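Local atomic coordinates of Fe-regulated protein B (PDB entry 4AIP), a protein that probably carries iron across the outer membrane of Neisseria meningitidis as a TonB-dependent transporter, a beta-barrel filled by a plug domain. Residues 103-114 / 131-139; 196-204 / 216-227. All coordinates share one frame; numbering follows the deposited sequence.

Contact 1 of 2, residues 103-114 / 131-139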
loop_
_atom_site.group_PDB
_atom_site.type_symbol
_atom_site.label_atom_id
_atom_site.label_comp_id
_atom_site.label_asym_id
_atom_site.label_seq_id
_atom_site.Cartn_x
_atom_site.Cartn_y
_atom_site.Cartn_z
ATOM N N THR B 103 13.145 12.261 10.744
ATOM C CA THR B 103 13.457 12.510 12.164
ATOM C C THR B 103 14.942 12.255 12.554
ATOM O O THR B 103 15.263 12.141 13.720
ATOM C CB THR B 103 12.532 11.768 13.084
ATOM O OG1 THR B 103 12.470 10.390 12.665
ATOM C CG2 THR B 103 11.149 12.391 13.088
ATOM N N SER B 104 15.838 12.216 11.578
ATOM C CA SER B 104 17.259 12.374 11.880
ATOM C C SER B 104 17.532 13.826 12.257
ATOM O O SER B 104 18.510 14.135 12.906
ATOM C CB SER B 104 18.095 12.088 10.647
ATOM O OG SER B 104 18.100 10.743 10.329
ATOM N N GLN B 105 16.648 14.693 11.782
ATOM C CA GLN B 105 16.850 16.093 11.850
ATOM C C GLN B 105 16.491 16.720 13.214
ATOM O O GLN B 105 15.459 16.417 13.813
ATOM C CB GLN B 105 16.043 16.743 10.759
ATOM C CG GLN B 105 16.628 16.537 9.373
ATOM C CD GLN B 105 15.682 17.128 8.312
ATOM O OE1 GLN B 105 15.053 18.157 8.562
ATOM N NE2 GLN B 105 15.602 16.506 7.129
ATOM N N PHE B 106 17.366 17.587 13.700
ATOM C CA PHE B 106 17.024 18.476 14.811
ATOM C C PHE B 106 16.798 19.907 14.290
ATOM O O PHE B 106 17.443 20.316 13.292
ATOM C CB PHE B 106 18.158 18.484 15.802
ATOM C CG PHE B 106 18.449 17.150 16.361
ATOM C CD1 PHE B 106 17.730 16.705 17.458
ATOM C CD2 PHE B 106 19.453 16.336 15.803
ATOM C CE1 PHE B 106 17.957 15.439 18.001
ATOM C CE2 PHE B 106 19.718 15.090 16.352
ATOM C CZ PHE B 106 18.939 14.624 17.449
ATOM N N LEU B 107 15.923 20.656 14.926
ATOM C CA LEU B 107 15.776 22.032 14.553
ATOM C C LEU B 107 16.217 22.916 15.754
ATOM O O LEU B 107 16.067 22.541 16.951
ATOM C CB LEU B 107 14.312 22.288 14.179
ATOM C CG LEU B 107 13.945 23.740 13.801
ATOM C CD1 LEU B 107 12.802 23.796 12.814
ATOM C CD2 LEU B 107 13.664 24.724 15.030
ATOM N N THR B 108 16.807 24.060 15.441
ATOM C CA THR B 108 17.140 25.060 16.454
ATOM C C THR B 108 16.652 26.378 15.943
ATOM O O THR B 108 16.693 26.628 14.739
ATOM C CB THR B 108 18.627 25.169 16.759
ATOM O OG1 THR B 108 19.289 25.517 15.548
ATOM C CG2 THR B 108 19.129 23.863 17.246
ATOM N N LEU B 109 16.170 27.193 16.887
ATOM C CA LEU B 109 15.799 28.583 16.654
ATOM C C LEU B 109 16.578 29.417 17.710
ATOM O O LEU B 109 16.544 29.135 18.945
ATOM C CB LEU B 109 14.290 28.758 16.785
ATOM C CG LEU B 109 13.760 30.172 16.495
ATOM C CD1 LEU B 109 14.106 30.659 15.112
ATOM C CD2 LEU B 109 12.220 30.228 16.654
ATOM N N ARG B 110 17.320 30.414 17.211
ATOM C CA ARG B 110 18.298 31.230 17.995
ATOM C C ARG B 110 19.051 30.259 18.832
ATOM O O ARG B 110 19.142 30.438 20.051
ATOM C CB ARG B 110 17.582 32.231 18.898
ATOM C CG ARG B 110 16.713 33.238 18.212
ATOM C CD ARG B 110 16.087 34.205 19.199
ATOM N NE ARG B 110 15.554 35.409 18.521
ATOM C CZ ARG B 110 14.657 36.234 19.062
ATOM N NH1 ARG B 110 14.193 36.018 20.318
ATOM N NH2 ARG B 110 14.228 37.268 18.360
ATOM N N GLY B 111 19.461 29.146 18.249
ATOM C CA GLY B 111 20.315 28.202 18.997
ATOM C C GLY B 111 19.602 27.249 19.963
ATOM O O GLY B 111 20.240 26.335 20.559
ATOM N N MET B 112 18.297 27.449 20.126
ATOM C CA MET B 112 17.512 26.655 21.041
ATOM C C MET B 112 16.795 25.500 20.330
ATOM O O MET B 112 16.115 25.727 19.283
ATOM C CB MET B 112 16.478 27.530 21.721
ATOM C CG MET B 112 16.953 28.601 22.734
ATOM S SD MET B 112 18.031 27.983 24.047
ATOM C CE MET B 112 16.928 26.800 24.842
ATOM N N GLY B 113 16.939 24.278 20.884
ATOM C CA GLY B 113 16.297 23.057 20.345
ATOM C C GLY B 113 14.794 22.792 20.550
ATOM O O GLY B 113 14.081 23.574 21.205
ATOM N N GLN B 114 14.308 21.664 20.004
ATOM C CA GLN B 114 12.863 21.331 20.070
ATOM C C GLN B 114 12.363 20.896 21.476
ATOM O O GLN B 114 11.190 20.606 21.684
ATOM C CB GLN B 114 12.477 20.290 19.008
ATOM C CG GLN B 114 12.797 20.673 17.569
ATOM C CD GLN B 114 12.434 19.560 16.625
ATOM O OE1 GLN B 114 11.251 19.375 16.322
ATOM N NE2 GLN B 114 13.432 18.779 16.177
ATOM N N LEU B 131 12.172 9.388 21.253
ATOM C CA LEU B 131 13.523 8.994 21.659
ATOM C C LEU B 131 14.447 10.141 21.388
ATOM O O LEU B 131 14.338 10.827 20.381
ATOM C CB LEU B 131 14.001 7.783 20.882
ATOM C CG LEU B 131 15.283 7.155 21.452
ATOM C CD1 LEU B 131 15.023 6.522 22.847
ATOM C CD2 LEU B 131 15.894 6.132 20.485
ATOM N N TYR B 132 15.399 10.348 22.279
ATOM C CA TYR B 132 16.242 11.533 22.178
ATOM C C TYR B 132 17.342 11.384 21.095
ATOM O O TYR B 132 18.036 12.327 20.789
ATOM C CB TYR B 132 16.822 11.839 23.546
ATOM C CG TYR B 132 17.954 10.936 23.895
ATOM C CD1 TYR B 132 17.720 9.665 24.509
ATOM C CD2 TYR B 132 19.285 11.308 23.582
ATOM C CE1 TYR B 132 18.789 8.815 24.828
ATOM C CE2 TYR B 132 20.335 10.478 23.894
ATOM C CZ TYR B 132 20.090 9.242 24.517
ATOM O OH TYR B 132 21.161 8.431 24.816
ATOM N N HIS B 133 17.492 10.196 20.522
ATOM C CA HIS B 133 18.464 9.969 19.467
ATOM C C HIS B 133 17.880 10.321 18.108
ATOM O O HIS B 133 18.464 10.039 17.072
ATOM C CB HIS B 133 18.906 8.528 19.485
ATOM C CG HIS B 133 20.022 8.241 20.436
ATOM N ND1 HIS B 133 21.228 8.902 20.392
ATOM C CD2 HIS B 133 20.140 7.317 21.419
ATOM C CE1 HIS B 133 22.032 8.418 21.318
ATOM N NE2 HIS B 133 21.398 7.448 21.949
ATOM N N GLN B 134 16.708 10.926 18.115
ATOM C CA GLN B 134 16.132 11.472 16.903
ATOM C C GLN B 134 15.454 12.770 17.299
ATOM O O GLN B 134 15.183 12.993 18.466
ATOM C CB GLN B 134 15.116 10.480 16.304
ATOM C CG GLN B 134 14.017 10.021 17.290
ATOM C CD GLN B 134 13.167 9.011 16.671
ATOM O OE1 GLN B 134 13.531 7.835 16.655
ATOM N NE2 GLN B 134 12.017 9.447 16.093
ATOM N N GLY B 135 15.167 13.615 16.326
ATOM C CA GLY B 135 14.469 14.845 16.617
ATOM C C GLY B 135 12.975 14.654 16.593
ATOM O O GLY B 135 12.454 13.617 16.239
ATOM N N ARG B 136 12.283 15.685 16.992
ATOM C CA ARG B 136 10.876 15.676 16.925
ATOM C C ARG B 136 10.454 15.969 15.478
ATOM O O ARG B 136 11.162 16.600 14.717
ATOM C CB ARG B 136 10.289 16.678 17.933
ATOM C CG ARG B 136 10.450 16.292 19.402
ATOM C CD ARG B 136 10.297 17.517 20.278
ATOM N NE ARG B 136 10.114 17.220 21.708
ATOM C CZ ARG B 136 11.098 17.020 22.605
ATOM N NH1 ARG B 136 12.385 17.071 22.242
ATOM N NH2 ARG B 136 10.790 16.747 23.863
ATOM N N PHE B 137 9.254 15.483 15.163
ATOM C CA PHE B 137 8.707 15.331 13.846
ATOM C C PHE B 137 8.479 16.672 13.220
ATOM O O PHE B 137 7.890 17.593 13.834
ATOM C CB PHE B 137 7.364 14.623 13.991
ATOM C CG PHE B 137 6.899 13.990 12.747
ATOM C CD1 PHE B 137 6.276 14.739 11.766
ATOM C CD2 PHE B 137 7.112 12.647 12.530
ATOM C CE1 PHE B 137 5.902 14.156 10.580
ATOM C CE2 PHE B 137 6.709 12.034 11.340
ATOM C CZ PHE B 137 6.101 12.784 10.387
ATOM N N ILE B 138 8.949 16.792 11.993
ATOM C CA ILE B 138 8.766 18.028 11.270
ATOM C C ILE B 138 7.827 17.771 10.131
ATOM O O ILE B 138 8.025 16.861 9.323
ATOM C CB ILE B 138 10.097 18.626 10.808
ATOM C CG1 ILE B 138 11.007 18.755 12.030
ATOM C CG2 ILE B 138 9.852 20.017 10.074
ATOM C CD1 ILE B 138 12.503 19.069 11.724
ATOM N N VAL B 139 6.792 18.605 10.105
ATOM C CA VAL B 139 5.677 18.453 9.213
ATOM C C VAL B 139 6.219 18.566 7.778
ATOM O O VAL B 139 7.210 19.180 7.548
ATOM C CB VAL B 139 4.657 19.548 9.526
ATOM C CG1 VAL B 139 5.304 20.899 9.261
ATOM C CG2 VAL B 139 3.370 19.348 8.723
#
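F106 and G135 bring their CA atoms within 4.8 Å of each other where the 131-139 loop runs over the start of strand 107-109, and a single backbone hydrogen bond, from G135 N to T103 O (3.0 Å), ties the two segments together. Just beyond, G135 CA sits 3.4 Å from Q105 O in a CH...O contact; having no CB, G135 lets the Q105 carbonyl come this close. The F106 ring lies beside the same backbone, with CE1 3.7 Å from Q134 C and the Y132 carbonyl oxygen at its edge, close to the ring plane. T103 turns its two branches to different tasks. With chi1 at 49°, OG1 is directed to E283, while CG2 leans on F137, 3.9 Å from its CA; the F137 ring in turn stacks on H275. On the far side of G135, the Q114 and R136 side chains run alongside one another, head to tail. The extended R136 chain carries its guanidinium so that Q114 O lies over one face, 3.3 Å above the plane, and NH2 is bonded to the D127 carbonyl. I138 CD1 comes up to L107 CB (4.4 Å), adding apolar packing that I119 and M85 continue. Within the plug domain, then, the loop is attached to the small 95-97, 107-109, 112-113 sheet through main-chain polarity and close-fitting methyls and rings, and several polar side-chain ends are satisfied by residues beyond the two segments.

Contact 2 of 2, residues 196-204 / 216-227. Unlike the reference sequence in segment 196-204: N197 (reference Glu).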
loop_
_atom_site.group_PDB
_atom_site.type_symbol
_atom_site.label_atom_id
_atom_site.label_comp_id
_atom_site.label_asym_id
_atom_site.label_seq_id
_atom_site.Cartn_x
_atom_site.Cartn_y
_atom_site.Cartn_z
ATOM N N ASN B 196 19.422 13.489 -6.510
ATOM C CA ASN B 196 20.175 13.022 -5.363
ATOM C C ASN B 196 19.346 12.793 -4.116
ATOM O O ASN B 196 19.560 13.502 -3.139
ATOM C CB ASN B 196 21.287 14.028 -5.041
ATOM C CG ASN B 196 22.229 13.551 -3.929
ATOM O OD1 ASN B 196 22.089 12.438 -3.399
ATOM N ND2 ASN B 196 23.193 14.399 -3.564
ATOM N N ASN B 197 18.439 11.817 -4.066
ATOM C CA ASN B 197 18.082 10.814 -5.078
ATOM C C ASN B 197 16.621 10.622 -4.663
ATOM O O ASN B 197 16.350 10.043 -3.614
ATOM C CB ASN B 197 18.891 9.498 -4.862
ATOM C CG ASN B 197 18.813 8.447 -6.090
ATOM O OD1 ASN B 197 18.319 8.755 -7.177
ATOM N ND2 ASN B 197 19.357 7.222 -5.885
ATOM N N GLY B 198 15.687 11.168 -5.432
ATOM C CA GLY B 198 14.300 10.904 -5.126
ATOM C C GLY B 198 13.289 11.147 -6.219
ATOM O O GLY B 198 13.582 11.758 -7.258
ATOM N N VAL B 199 12.075 10.700 -5.955
ATOM C CA VAL B 199 10.978 10.884 -6.866
ATOM C C VAL B 199 9.709 11.199 -6.036
ATOM O O VAL B 199 9.490 10.631 -4.962
ATOM C CB VAL B 199 10.925 9.647 -7.846
ATOM C CG1 VAL B 199 9.903 8.609 -7.437
ATOM C CG2 VAL B 199 10.759 10.096 -9.303
ATOM N N SER B 200 8.918 12.167 -6.476
ATOM C CA SER B 200 7.772 12.598 -5.691
ATOM C C SER B 200 6.548 12.922 -6.570
ATOM O O SER B 200 6.697 13.261 -7.749
ATOM C CB SER B 200 8.175 13.773 -4.783
ATOM O OG SER B 200 8.058 15.008 -5.456
ATOM N N TYR B 201 5.344 12.795 -6.024
ATOM C CA TYR B 201 4.113 13.156 -6.767
ATOM C C TYR B 201 2.988 13.338 -5.784
ATOM O O TYR B 201 3.089 12.972 -4.633
ATOM C CB TYR B 201 3.704 12.094 -7.809
ATOM C CG TYR B 201 3.583 10.711 -7.207
ATOM C CD1 TYR B 201 4.719 9.860 -7.104
ATOM C CD2 TYR B 201 2.352 10.246 -6.721
ATOM C CE1 TYR B 201 4.631 8.598 -6.544
ATOM C CE2 TYR B 201 2.252 8.963 -6.155
ATOM C CZ TYR B 201 3.405 8.157 -6.064
ATOM O OH TYR B 201 3.335 6.896 -5.495
ATOM N N GLY B 202 1.905 13.908 -6.241
ATOM C CA GLY B 202 0.768 14.076 -5.410
ATOM C C GLY B 202 -0.399 14.518 -6.230
ATOM O O GLY B 202 -0.265 14.897 -7.397
ATOM N N ALA B 203 -1.550 14.480 -5.613
ATOM C CA ALA B 203 -2.712 14.945 -6.263
ATOM C C ALA B 203 -3.616 15.451 -5.200
ATOM O O ALA B 203 -3.521 15.109 -4.021
ATOM C CB ALA B 203 -3.384 13.826 -7.075
ATOM N N SER B 204 -4.534 16.267 -5.644
ATOM C CA SER B 204 -5.398 16.965 -4.765
ATOM C C SER B 204 -6.650 17.319 -5.538
ATOM O O SER B 204 -6.598 17.746 -6.675
ATOM C CB SER B 204 -4.646 18.186 -4.253
ATOM O OG SER B 204 -5.546 19.148 -3.864
ATOM N N PHE B 216 -9.206 16.819 -0.648
ATOM C CA PHE B 216 -8.369 15.699 -0.340
ATOM C C PHE B 216 -7.045 15.854 -1.077
ATOM O O PHE B 216 -7.066 16.014 -2.294
ATOM C CB PHE B 216 -9.013 14.378 -0.758
ATOM C CG PHE B 216 -8.253 13.143 -0.255
ATOM C CD1 PHE B 216 -8.397 12.718 1.058
ATOM C CD2 PHE B 216 -7.384 12.427 -1.099
ATOM C CE1 PHE B 216 -7.685 11.603 1.560
ATOM C CE2 PHE B 216 -6.687 11.290 -0.611
ATOM C CZ PHE B 216 -6.843 10.892 0.713
ATOM N N SER B 217 -5.926 15.772 -0.351
ATOM C CA SER B 217 -4.591 15.761 -0.912
ATOM C C SER B 217 -3.877 14.576 -0.406
ATOM O O SER B 217 -3.909 14.298 0.814
ATOM C CB SER B 217 -3.832 16.964 -0.459
ATOM O OG SER B 217 -4.498 18.075 -1.004
ATOM N N TYR B 218 -3.283 13.862 -1.360
ATOM C CA TYR B 218 -2.337 12.834 -1.146
ATOM C C TYR B 218 -0.947 13.313 -1.701
ATOM O O TYR B 218 -0.904 13.815 -2.858
ATOM C CB TYR B 218 -2.791 11.562 -1.876
ATOM C CG TYR B 218 -1.735 10.470 -1.807
ATOM C CD1 TYR B 218 -1.393 9.894 -0.562
ATOM C CD2 TYR B 218 -1.038 10.045 -2.945
ATOM C CE1 TYR B 218 -0.391 8.883 -0.473
ATOM C CE2 TYR B 218 -0.036 9.020 -2.856
ATOM C CZ TYR B 218 0.259 8.459 -1.623
ATOM O OH TYR B 218 1.214 7.485 -1.480
ATOM N N ASN B 219 0.128 13.124 -0.924
ATOM C CA ASN B 219 1.465 13.420 -1.387
ATOM C C ASN B 219 2.444 12.322 -1.063
ATOM O O ASN B 219 2.457 11.762 0.065
ATOM C CB ASN B 219 1.986 14.733 -0.803
ATOM C CG ASN B 219 0.950 15.836 -0.885
ATOM O OD1 ASN B 219 0.732 16.436 -1.955
ATOM N ND2 ASN B 219 0.231 16.072 0.258
ATOM N N ARG B 220 3.307 12.030 -2.020
ATOM C CA ARG B 220 4.328 11.047 -1.718
ATOM C C ARG B 220 5.682 11.496 -2.192
ATOM O O ARG B 220 5.783 12.099 -3.274
ATOM C CB ARG B 220 3.957 9.728 -2.312
ATOM C CG ARG B 220 4.807 8.635 -1.791
ATOM C CD ARG B 220 4.556 7.307 -2.538
ATOM N NE ARG B 220 5.718 6.459 -2.350
ATOM C CZ ARG B 220 5.829 5.237 -2.845
ATOM N NH1 ARG B 220 4.850 4.688 -3.553
ATOM N NH2 ARG B 220 6.914 4.544 -2.575
ATOM N N ASN B 221 6.706 11.222 -1.374
ATOM C CA ASN B 221 8.114 11.557 -1.701
ATOM C C ASN B 221 8.931 10.341 -1.393
ATOM O O ASN B 221 9.182 10.070 -0.201
ATOM C CB ASN B 221 8.605 12.719 -0.833
ATOM C CG ASN B 221 9.929 13.265 -1.309
ATOM O OD1 ASN B 221 10.347 12.986 -2.434
ATOM N ND2 ASN B 221 10.621 14.022 -0.456
ATOM N N ASP B 222 9.349 9.606 -2.435
ATOM C CA ASP B 222 10.176 8.394 -2.245
ATOM C C ASP B 222 11.637 8.712 -2.425
ATOM O O ASP B 222 12.095 8.926 -3.560
ATOM C CB ASP B 222 9.777 7.288 -3.224
ATOM C CG ASP B 222 10.228 5.876 -2.752
ATOM O OD1 ASP B 222 10.611 5.722 -1.565
ATOM O OD2 ASP B 222 10.191 4.922 -3.564
ATOM N N GLU B 223 12.369 8.769 -1.300
ATOM C CA GLU B 223 13.766 9.250 -1.300
ATOM C C GLU B 223 14.736 8.125 -1.008
ATOM O O GLU B 223 14.575 7.396 -0.036
ATOM C CB GLU B 223 13.957 10.360 -0.251
ATOM C CG GLU B 223 13.181 11.647 -0.519
ATOM C CD GLU B 223 13.606 12.821 0.376
ATOM O OE1 GLU B 223 13.941 12.620 1.591
ATOM O OE2 GLU B 223 13.609 13.980 -0.135
ATOM N N LYS B 224 15.777 8.034 -1.825
ATOM C CA LYS B 224 16.843 7.062 -1.591
ATOM C C LYS B 224 17.894 7.587 -0.607
ATOM O O LYS B 224 17.818 8.740 -0.207
ATOM C CB LYS B 224 17.488 6.727 -2.930
ATOM C CG LYS B 224 16.984 5.462 -3.559
ATOM C CD LYS B 224 15.503 5.346 -3.712
ATOM C CE LYS B 224 15.078 3.911 -3.340
ATOM N NZ LYS B 224 13.606 3.747 -3.157
ATOM N N ASP B 225 18.836 6.721 -0.197
ATOM C CA ASP B 225 20.070 7.140 0.449
ATOM C C ASP B 225 20.672 8.329 -0.315
ATOM O O ASP B 225 20.840 8.246 -1.572
ATOM C CB ASP B 225 21.084 5.998 0.492
ATOM C CG ASP B 225 20.708 4.966 1.515
ATOM O OD1 ASP B 225 19.739 5.191 2.293
ATOM O OD2 ASP B 225 21.390 3.929 1.588
ATOM N N TYR B 226 20.944 9.428 0.408
ATOM C CA TYR B 226 21.490 10.608 -0.224
ATOM C C TYR B 226 23.008 10.584 -0.248
ATOM O O TYR B 226 23.654 10.046 0.653
ATOM C CB TYR B 226 20.969 11.901 0.434
ATOM C CG TYR B 226 21.553 12.212 1.786
ATOM C CD1 TYR B 226 20.973 11.710 2.946
ATOM C CD2 TYR B 226 22.694 13.016 1.902
ATOM C CE1 TYR B 226 21.481 11.992 4.188
ATOM C CE2 TYR B 226 23.234 13.309 3.167
ATOM C CZ TYR B 226 22.611 12.787 4.307
ATOM O OH TYR B 226 23.130 13.024 5.551
ATOM N N GLU B 227 23.550 11.176 -1.304
ATOM C CA GLU B 227 24.977 11.322 -1.477
ATOM C C GLU B 227 25.419 12.636 -0.813
ATOM O O GLU B 227 24.897 13.695 -1.124
ATOM C CB GLU B 227 25.281 11.329 -2.962
ATOM C CG GLU B 227 26.735 11.380 -3.350
ATOM C CD GLU B 227 26.935 11.115 -4.842
ATOM O OE1 GLU B 227 26.279 10.191 -5.380
ATOM O OE2 GLU B 227 27.760 11.831 -5.457
#
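N196 ND2 donates to two carbonyls, E227 O at 3.1 Å and that of R732, which ties the contact to the chain leading into strand 733-741. OD1 of the same amide accepts the backbone N-H of E227 at 2.8 Å, on a lone pair in the carbonyl plane. With CG anti to the backbone N (chi1 -174°), the N196 amide reaches across to meet both main-chain groups of one residue, a fit for a side chain that offers donor and acceptor side by side. From here strands 198-204 and 216-223 run antiparallel, 4.6 Å apart at 174°, as part of the up-and-down hairpin meander of a TonB-dependent receptor barrel. V199 with D222, Y201 with R220 and A203 with Y218 are the hydrogen-bonded pairs. Between them G202 faces N219; lacking a CB, G202 lets the Y218 carbonyl and the N219 amide lie close to its CA. On the face carrying Y201, the R220 chain runs alongside the tyrosine ring: R220 CB sits over one face of the ring, towards its rim, and CD is 3.2 Å from OH. NH1 gives that hydroxyl a weak bond at 3.3 Å. The R220 chain runs out straight from CG to NE (chi2 -172°), and NE meets D247 of strand 246-259, while NH2 reaches D222 OD2 at 3.4 Å; K224 NZ approaches the same oxygen in a longer ion pair. This cluster of opposite charges would probably steady the D222 carboxylate as an anion. Y218 turns its ring edge to Y201, CE2 to CE2 at 4.0 Å. On the other face, S204 OG donates a weak bond to S217 OG, a small hydroxyl pair, and N221 OD1 packs against S200 CB.

In the fold
Contact 1 belongs to the plug and contact 2 to the barrel wall around it. Their centres are 22 Å apart and their nearest atoms about 7 Å, without touching; both segments of contact 1 precede those of contact 2 in sequence. Both lie near R276, which binds L-glutamate in another structure of this protein: its side chain is about 7 Å from that of R220 in contact 2 and about 10 Å from that of F137 in contact 1. The bound detergent N8E is close to the hairpin, about 4 Å from the F216 side chain, but about 13 Å from F137. A second subunit packs on contact 2 through R358 and H270, whereas contact 1 meets no other chain.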